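Local coordinates for HpcH/HpaI aldolase/citrate lyase family protein (Burkholderia cenocepacia, PDB 4MF4) that belongs to the HpcH/HpaI aldolase/citrate lyase family and folds as a closed eight-stranded parallel beta/alpha barrel of the TIM-barrel clan, at residues N14-R19 with E25-L30; D49-D54 with R70-A75. One frame throughout, in Å; residues are numbered along the deposited sequence.

Both contacts pack a helix against the closed barrel, and the strands they use, 27-32 and 50-54, are neighbours in its sheet. Interaction 1 sets the first helix of the chain on the start of strand 27-32 and is only partly buried: two leucines touch next to an arginine and a glutamate whose charged ends turn to other partners. Interaction 2 is buried throughout and purely aliphatic, three side chains joining strand 50-54 to the helix that follows it. The two meet directly where the Leu27 carbonyl and the Tyr28 amide bond to the side chains of Trp50 and Asp49. Interaction 1 is thus the mixed contact and interaction 2 the apolar strand-helix one.

Interaction 1 (N14-R19 with E25-L30); sequences NSLKQR and EPLYGL
The helix that precedes the first barrel strand, 15-22, packs here on the beginning of that strand, 27-32, with Leu16 and Arg19 facing Leu27 and Glu25. The two leucines pass side by side, pointing opposite ways, and meet through their CD1 methyls, Leu16 CD1 lying 3.9 Å from Leu27 CD1. With its CG anti to the carbonyl carbon (chi1 -56°), Leu27 spreads both methyls over the helix: CD1 also reaches Arg19 CB, while CD2 sits 3.7 Å from Arg19 NH1, obliquely to the guanidinium. Glu25 crosses the arginine at about a right angle, and its OE2 rests against the aliphatic part, 3.5 Å from Arg19 CG. The charged atoms stay apart, with Arg19 NE 5.0 Å from Glu25 OE2; the carboxylate forms its salt bridge through OE1 with Arg245.

In the conformer described here, one of two modelled, Arg19 folds back on its own helix, bending at chi3 (-84°) to grip Ser15 side-on. Its NE donates to Ser15 O at 2.9 Å, and its NH2 to Ser15 OG. Ser15 O thus takes two donors, Arg19 N and NE, from opposite faces of its carbonyl plane. Immediately before Ser15, Asn14 occupies the N-cap position, its OD1 accepting from Lys17 N at 3.1 Å.

Across the contact the arginine therefore acts mainly through its methylenes, with NH1 of the guanidinium beside Leu27 CD2. The nearby opposite charges of Arg19 and Glu25 probably add a modest electrostatic attraction to what is essentially van der Waals packing.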
ATOM      1  N   ASN A  14      21.367   6.975 -21.982  1.00 25.60           N
ATOM      2  CA  ASN A  14      21.639   7.470 -20.642  1.00 22.24           C
ATOM      3  C   ASN A  14      22.564   8.688 -20.764  1.00 20.83           C
ATOM      4  O   ASN A  14      23.762   8.547 -21.007  1.00 18.94           O
ATOM      5  CB  ASN A  14      22.331   6.359 -19.843  1.00 20.41           C
ATOM      6  CG  ASN A  14      22.607   6.756 -18.421  1.00 18.80           C
ATOM      7  OD1 ASN A  14      22.549   7.945 -18.087  1.00 17.40           O
ATOM      8  ND2 ASN A  14      22.878   5.756 -17.558  1.00 16.83           N
ATOM      9  N   SER A  15      21.986   9.870 -20.617  1.00 21.30           N
ATOM     10  CA  SER A  15      22.701  11.116 -20.823  1.00 21.04           C
ATOM     11  C   SER A  15      23.612  11.428 -19.644  1.00 20.03           C
ATOM     12  O   SER A  15      24.576  12.201 -19.791  1.00 19.74           O
ATOM     13  CB  SER A  15      21.716  12.272 -21.046  1.00 22.91           C
ATOM     14  OG  SER A  15      21.021  12.632 -19.860  1.00 22.52           O
ATOM     15  N   LEU A  16      23.302  10.853 -18.475  1.00 18.59           N
ATOM     16  CA  LEU A  16      24.127  11.049 -17.293  1.00 19.24           C
ATOM     17  C   LEU A  16      25.448  10.317 -17.458  1.00 18.47           C
ATOM     18  O   LEU A  16      26.516  10.865 -17.134  1.00 18.15           O
ATOM     19  CB  LEU A  16      23.421  10.593 -16.012  1.00 20.00           C
ATOM     20  CG  LEU A  16      24.135  10.979 -14.726  1.00 20.46           C
ATOM     21  CD1 LEU A  16      24.163  12.488 -14.552  1.00 21.80           C
ATOM     22  CD2 LEU A  16      23.493  10.327 -13.506  1.00 20.18           C
ATOM     23  N   LYS A  17      25.391   9.090 -17.968  1.00 18.11           N
ATOM     24  CA  LYS A  17      26.605   8.334 -18.261  1.00 18.41           C
ATOM     25  C   LYS A  17      27.472   9.061 -19.288  1.00 19.80           C
ATOM     26  O   LYS A  17      28.699   9.138 -19.136  1.00 17.74           O
ATOM     27  CB  LYS A  17      26.292   6.941 -18.807  1.00 18.11           C
ATOM     28  CG  LYS A  17      27.487   6.020 -18.847  1.00 18.18           C
ATOM     29  CD  LYS A  17      27.161   4.674 -19.522  1.00 19.38           C
ATOM     30  CE  LYS A  17      28.378   3.730 -19.542  1.00 20.50           C
ATOM     31  NZ  LYS A  17      28.026   2.317 -19.913  1.00 21.22           N
ATOM     32  N   GLN A  18      26.818   9.553 -20.347  1.00 21.55           N
ATOM     33  CA  GLN A  18      27.539  10.168 -21.448  1.00 24.02           C
ATOM     34  C   GLN A  18      28.256  11.430 -20.942  1.00 23.07           C
ATOM     35  O   GLN A  18      29.447  11.633 -21.204  1.00 22.85           O
ATOM     36  CB  GLN A  18      26.577  10.435 -22.607  1.00 28.15           C
ATOM     37  CG  GLN A  18      27.157  11.216 -23.771  1.00 33.99           C
ATOM     38  CD  GLN A  18      26.947  12.716 -23.596  1.00 40.15           C
ATOM     39  OE1 GLN A  18      25.804  13.193 -23.506  1.00 49.01           O
ATOM     40  NE2 GLN A  18      28.043  13.464 -23.529  1.00 43.34           N
ATOM     41  N   ARG A  19      27.526  12.276 -20.221  0.50 22.50           N
ATOM     42  CA  ARG A  19      28.127  13.473 -19.632  0.50 22.06           C
ATOM     43  C   ARG A  19      29.239  13.139 -18.637  0.50 22.51           C
ATOM     44  O   ARG A  19      30.304  13.761 -18.685  0.50 22.93           O
ATOM     45  CB  ARG A  19      27.066  14.357 -18.989  0.50 21.47           C
ATOM     46  CG  ARG A  19      26.193  15.085 -20.006  0.50 20.97           C
ATOM     47  CD  ARG A  19      25.026  15.786 -19.329  0.50 20.48           C
ATOM     48  NE  ARG A  19      23.886  14.915 -19.095  0.50 19.40           N
ATOM     49  CZ  ARG A  19      22.859  15.246 -18.326  0.50 19.12           C
ATOM     50  NH1 ARG A  19      22.872  16.402 -17.698  0.50 19.38           N
ATOM     51  NH2 ARG A  19      21.850  14.420 -18.151  0.50 18.04           N
ATOM     52  N   GLU A  25      31.852  19.408 -17.295  1.00 30.89           N
ATOM     53  CA  GLU A  25      30.952  20.261 -16.527  1.00 31.42           C
ATOM     54  C   GLU A  25      30.396  19.553 -15.258  1.00 26.73           C
ATOM     55  O   GLU A  25      30.278  18.343 -15.249  1.00 23.15           O
ATOM     56  CB  GLU A  25      29.776  20.732 -17.423  1.00 37.04           C
ATOM     57  CG  GLU A  25      28.573  19.772 -17.574  1.00 42.01           C
ATOM     58  CD  GLU A  25      28.797  18.582 -18.532  1.00 48.12           C
ATOM     59  OE1 GLU A  25      29.953  18.121 -18.685  1.00 56.74           O
ATOM     60  OE2 GLU A  25      27.810  18.093 -19.137  1.00 49.78           O
ATOM     61  N   PRO A  26      29.985  20.330 -14.237  1.00 23.65           N
ATOM     62  CA  PRO A  26      29.339  19.783 -13.058  1.00 22.70           C
ATOM     63  C   PRO A  26      27.934  19.261 -13.340  1.00 20.84           C
ATOM     64  O   PRO A  26      27.216  19.816 -14.194  1.00 20.85           O
ATOM     65  CB  PRO A  26      29.230  20.996 -12.115  1.00 24.16           C
ATOM     66  CG  PRO A  26      30.058  22.074 -12.739  1.00 24.66           C
ATOM     67  CD  PRO A  26      29.990  21.797 -14.199  1.00 25.36           C
ATOM     68  N   LEU A  27      27.538  18.230 -12.601  1.00 17.66           N
ATOM     69  CA  LEU A  27      26.207  17.673 -12.687  1.00 18.30           C
ATOM     70  C   LEU A  27      25.579  17.648 -11.301  1.00 16.57           C
ATOM     71  O   LEU A  27      26.062  16.943 -10.409  1.00 16.76           O
ATOM     72  CB  LEU A  27      26.289  16.272 -13.296  1.00 18.28           C
ATOM     73  CG  LEU A  27      26.970  16.177 -14.660  1.00 19.60           C
ATOM     74  CD1 LEU A  27      27.305  14.747 -15.027  1.00 19.68           C
ATOM     75  CD2 LEU A  27      26.020  16.753 -15.710  1.00 19.93           C
ATOM     76  N   TYR A  28      24.517  18.424 -11.112  1.00 17.14           N
ATOM     77  CA  TYR A  28      23.956  18.678  -9.790  1.00 17.27           C
ATOM     78  C   TYR A  28      22.757  17.770  -9.507  1.00 16.23           C
ATOM     79  O   TYR A  28      21.850  17.602 -10.338  1.00 15.04           O
ATOM     80  CB  TYR A  28      23.574  20.146  -9.645  1.00 19.79           C
ATOM     81  CG  TYR A  28      24.747  21.084  -9.792  1.00 21.29           C
ATOM     82  CD1 TYR A  28      25.675  21.208  -8.777  1.00 23.53           C
ATOM     83  CD2 TYR A  28      24.917  21.852 -10.943  1.00 25.46           C
ATOM     84  CE1 TYR A  28      26.775  22.052  -8.901  1.00 25.78           C
ATOM     85  CE2 TYR A  28      26.005  22.726 -11.085  1.00 26.04           C
ATOM     86  CZ  TYR A  28      26.938  22.808 -10.056  1.00 27.33           C
ATOM     87  OH  TYR A  28      28.050  23.625 -10.153  1.00 27.58           O
ATOM     88  N   GLY A  29      22.749  17.204  -8.301  1.00 14.76           N
ATOM     89  CA  GLY A  29      21.775  16.184  -7.936  1.00 13.86           C
ATOM     90  C   GLY A  29      21.108  16.541  -6.638  1.00 14.38           C
ATOM     91  O   GLY A  29      21.569  17.418  -5.897  1.00 14.40           O
ATOM     92  N   LEU A  30      20.011  15.866  -6.355  1.00 15.19           N
ATOM     93  CA  LEU A  30      19.348  16.019  -5.079  1.00 15.58           C
ATOM     94  C   LEU A  30      19.092  14.584  -4.574  1.00 15.16           C
ATOM     95  O   LEU A  30      18.746  13.736  -5.382  1.00 14.22           O
ATOM     96  CB  LEU A  30      18.032  16.743  -5.353  1.00 16.94           C
ATOM     97  CG  LEU A  30      17.218  17.310  -4.211  1.00 18.45           C
ATOM     98  CD1 LEU A  30      17.998  18.412  -3.440  1.00 17.91           C
ATOM     99  CD2 LEU A  30      15.906  17.861  -4.797  1.00 18.85           C
TER

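Interaction 2 (D49-D54 with R70-A75); sequences DWLCID and RAIAAA
Strand 50-54 and the C-terminal part of helix 62-73 approach most closely at Leu51 and Ile72, whose CA atoms are 8.8 Å apart, a separation bridged by side chains alone. Leu51 and Ile53, alternate residues of the strand, point toward the helix, whereas Cys52 between them points away; Ile72 answers both from the helix. Leu51 makes the closer approach. Its CD1 methyl lies 4.0 Å from Ile72 CG1 and 4.1 Å from Ile72 CD1, touching the longer branch of the isoleucine along its length as the two side chains lie antiparallel alongside one another. That branch extends to the strand because CG1 of Ile72 stands anti to the carbonyl carbon (chi1 -71°) and the chain then continues nearly straight (chi2 159°). The contact with Ile53 is looser, methyl to methyl, with Ile53 CD1 4.3 Å from Ile72 CD1. The end of one isoleucine branch thereby reaches both strand residues.

This is the strand-helix packing of a beta-alpha-beta crossover, in which helix 62-73 covers the outside of the barrel between strands 50-54 and 80-84. Neighbouring elements close the same layer: Leu51 also packs on Leu30 and Leu32 of strand 27-32, and Ile72 on Ala40 of helix 37-43. Farther round the helix, Arg70 turns to the assembly, where its NE forms a salt bridge with Glu41 of a neighbouring subunit.

All three touching residues are buried and aliphatic, and their closest approaches are ordinary van der Waals distances. The contact consequently has no polar bond to set its direction; its cohesion comes presumably from dispersion and the exclusion of water, and the branched side chains probably contribute to how the helix sits, together with the neighbouring packing.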
ATOM      1  N   ASP A  49      20.230  18.029 -12.561  1.00 15.95           N
ATOM      2  CA  ASP A  49      20.707  17.051 -13.584  1.00 15.17           C
ATOM      3  C   ASP A  49      20.371  15.601 -13.197  1.00 15.25           C
ATOM      4  O   ASP A  49      20.105  14.758 -14.076  1.00 15.30           O
ATOM      5  CB  ASP A  49      22.185  17.250 -13.809  1.00 15.22           C
ATOM      6  CG  ASP A  49      22.509  18.686 -14.188  1.00 16.25           C
ATOM      7  OD1 ASP A  49      21.897  19.140 -15.186  1.00 16.21           O
ATOM      8  OD2 ASP A  49      23.288  19.385 -13.461  1.00 16.61           O
ATOM      9  N   TRP A  50      20.411  15.289 -11.900  1.00 14.93           N
ATOM     10  CA  TRP A  50      20.073  13.927 -11.451  1.00 14.44           C
ATOM     11  C   TRP A  50      19.358  13.945 -10.122  1.00 13.51           C
ATOM     12  O   TRP A  50      19.471  14.914  -9.381  1.00 12.42           O
ATOM     13  CB  TRP A  50      21.331  13.029 -11.410  1.00 14.94           C
ATOM     14  CG  TRP A  50      22.435  13.554 -10.571  1.00 15.67           C
ATOM     15  CD1 TRP A  50      23.310  14.565 -10.884  1.00 16.02           C
ATOM     16  CD2 TRP A  50      22.791  13.108  -9.266  1.00 16.50           C
ATOM     17  NE1 TRP A  50      24.184  14.778  -9.840  1.00 15.94           N
ATOM     18  CE2 TRP A  50      23.882  13.899  -8.833  1.00 16.41           C
ATOM     19  CE3 TRP A  50      22.283  12.133  -8.406  1.00 17.34           C
ATOM     20  CZ2 TRP A  50      24.483  13.729  -7.595  1.00 16.80           C
ATOM     21  CZ3 TRP A  50      22.913  11.946  -7.182  1.00 18.20           C
ATOM     22  CH2 TRP A  50      23.995  12.773  -6.787  1.00 17.72           C
ATOM     23  N   LEU A  51      18.598  12.887  -9.840  1.00 12.35           N
ATOM     24  CA  LEU A  51      17.914  12.719  -8.571  1.00 12.80           C
ATOM     25  C   LEU A  51      18.176  11.314  -8.052  1.00 12.99           C
ATOM     26  O   LEU A  51      18.095  10.361  -8.812  1.00 13.02           O
ATOM     27  CB  LEU A  51      16.401  12.893  -8.734  1.00 13.61           C
ATOM     28  CG  LEU A  51      15.880  14.231  -9.255  1.00 14.39           C
ATOM     29  CD1 LEU A  51      14.380  14.174  -9.553  1.00 14.82           C
ATOM     30  CD2 LEU A  51      16.107  15.308  -8.228  1.00 14.46           C
ATOM     31  N   CYS A  52      18.531  11.174  -6.782  1.00 13.24           N
ATOM     32  CA  CYS A  52      18.924   9.840  -6.242  1.00 13.37           C
ATOM     33  C   CYS A  52      17.840   9.223  -5.354  1.00 12.41           C
ATOM     34  O   CYS A  52      17.477   9.811  -4.340  1.00 12.61           O
ATOM     35  CB  CYS A  52      20.231   9.904  -5.458  1.00 13.72           C
ATOM     36  SG  CYS A  52      20.820   8.261  -5.012  1.00 15.71           S
ATOM     37  N   ILE A  53      17.326   8.082  -5.765  1.00 11.00           N
ATOM     38  CA  ILE A  53      16.392   7.308  -4.937  1.00 11.64           C
ATOM     39  C   ILE A  53      17.238   6.404  -4.064  1.00 11.61           C
ATOM     40  O   ILE A  53      17.850   5.468  -4.545  1.00 11.55           O
ATOM     41  CB  ILE A  53      15.410   6.501  -5.793  1.00 12.02           C
ATOM     42  CG1 ILE A  53      14.574   7.427  -6.676  1.00 12.08           C
ATOM     43  CG2 ILE A  53      14.469   5.633  -4.940  1.00 11.64           C
ATOM     44  CD1 ILE A  53      14.028   6.707  -7.888  1.00 12.93           C
ATOM     45  N   ASP A  54      17.281   6.680  -2.764  1.00 11.89           N
ATOM     46  CA  ASP A  54      18.169   5.927  -1.859  1.00 11.87           C
ATOM     47  C   ASP A  54      17.482   4.657  -1.291  1.00 11.48           C
ATOM     48  O   ASP A  54      16.457   4.789  -0.688  1.00 11.40           O
ATOM     49  CB  ASP A  54      18.552   6.813  -0.721  1.00 12.38           C
ATOM     50  CG  ASP A  54      19.587   6.195   0.193  1.00 13.14           C
ATOM     51  OD1 ASP A  54      20.235   5.194  -0.183  1.00 13.08           O
ATOM     52  OD2 ASP A  54      19.844   6.823   1.240  1.00 14.61           O
ATOM     53  N   ARG A  70       8.652   6.159 -12.097  1.00 12.81           N
ATOM     54  CA  ARG A  70       7.511   6.482 -12.918  1.00 13.32           C
ATOM     55  C   ARG A  70       7.158   7.892 -12.630  1.00 13.41           C
ATOM     56  O   ARG A  70       6.845   8.657 -13.551  1.00 13.85           O
ATOM     57  CB  ARG A  70       6.312   5.547 -12.594  1.00 14.29           C
ATOM     58  CG  ARG A  70       6.331   4.218 -13.296  1.00 14.71           C
ATOM     59  CD  ARG A  70       5.330   3.266 -12.659  1.00 16.13           C
ATOM     60  NE  ARG A  70       5.386   2.081 -13.436  1.00 17.46           N
ATOM     61  CZ  ARG A  70       5.367   0.854 -12.959  1.00 17.18           C
ATOM     62  NH1 ARG A  70       5.245   0.627 -11.641  1.00 16.71           N
ATOM     63  NH2 ARG A  70       5.472  -0.125 -13.837  1.00 18.76           N
ATOM     64  N   ALA A  71       7.219   8.279 -11.356  1.00 12.81           N
ATOM     65  CA  ALA A  71       6.783   9.609 -10.970  1.00 12.69           C
ATOM     66  C   ALA A  71       7.713  10.698 -11.565  1.00 12.74           C
ATOM     67  O   ALA A  71       7.262  11.720 -12.044  1.00 13.32           O
ATOM     68  CB  ALA A  71       6.726   9.750  -9.454  1.00 12.50           C
ATOM     69  N   ILE A  72       9.001  10.465 -11.508  1.00 12.31           N
ATOM     70  CA  ILE A  72       9.986  11.354 -12.137  1.00 12.79           C
ATOM     71  C   ILE A  72       9.788  11.355 -13.675  1.00 12.93           C
ATOM     72  O   ILE A  72       9.765  12.412 -14.292  1.00 12.12           O
ATOM     73  CB  ILE A  72      11.436  10.914 -11.795  1.00 12.59           C
ATOM     74  CG1 ILE A  72      11.778  11.183 -10.319  1.00 11.83           C
ATOM     75  CG2 ILE A  72      12.468  11.626 -12.676  1.00 13.27           C
ATOM     76  CD1 ILE A  72      12.939  10.344  -9.834  1.00 11.33           C
ATOM     77  N   ALA A  73       9.641  10.175 -14.295  1.00 13.09           N
ATOM     78  CA  ALA A  73       9.502  10.106 -15.767  1.00 13.12           C
ATOM     79  C   ALA A  73       8.230  10.836 -16.233  1.00 13.93           C
ATOM     80  O   ALA A  73       8.176  11.400 -17.313  1.00 14.33           O
ATOM     81  CB  ALA A  73       9.482   8.669 -16.270  1.00 13.38           C
ATOM     82  N   ALA A  74       7.222  10.837 -15.382  1.00 13.52           N
ATOM     83  CA  ALA A  74       5.973  11.447 -15.717  1.00 13.85           C
ATOM     84  C   ALA A  74       6.068  12.937 -15.904  1.00 14.68           C
ATOM     85  O   ALA A  74       5.206  13.498 -16.592  1.00 15.77           O
ATOM     86  CB  ALA A  74       4.894  11.093 -14.678  1.00 13.35           C
ATOM     87  N   ALA A  75       7.081  13.585 -15.305  1.00 14.32           N
ATOM     88  CA  ALA A  75       7.263  15.019 -15.456  1.00 16.11           C
ATOM     89  C   ALA A  75       7.763  15.377 -16.838  1.00 16.77           C
ATOM     90  O   ALA A  75       7.715  16.535 -17.179  1.00 17.68           O
ATOM     91  CB  ALA A  75       8.218  15.601 -14.407  1.00 16.22           C
TER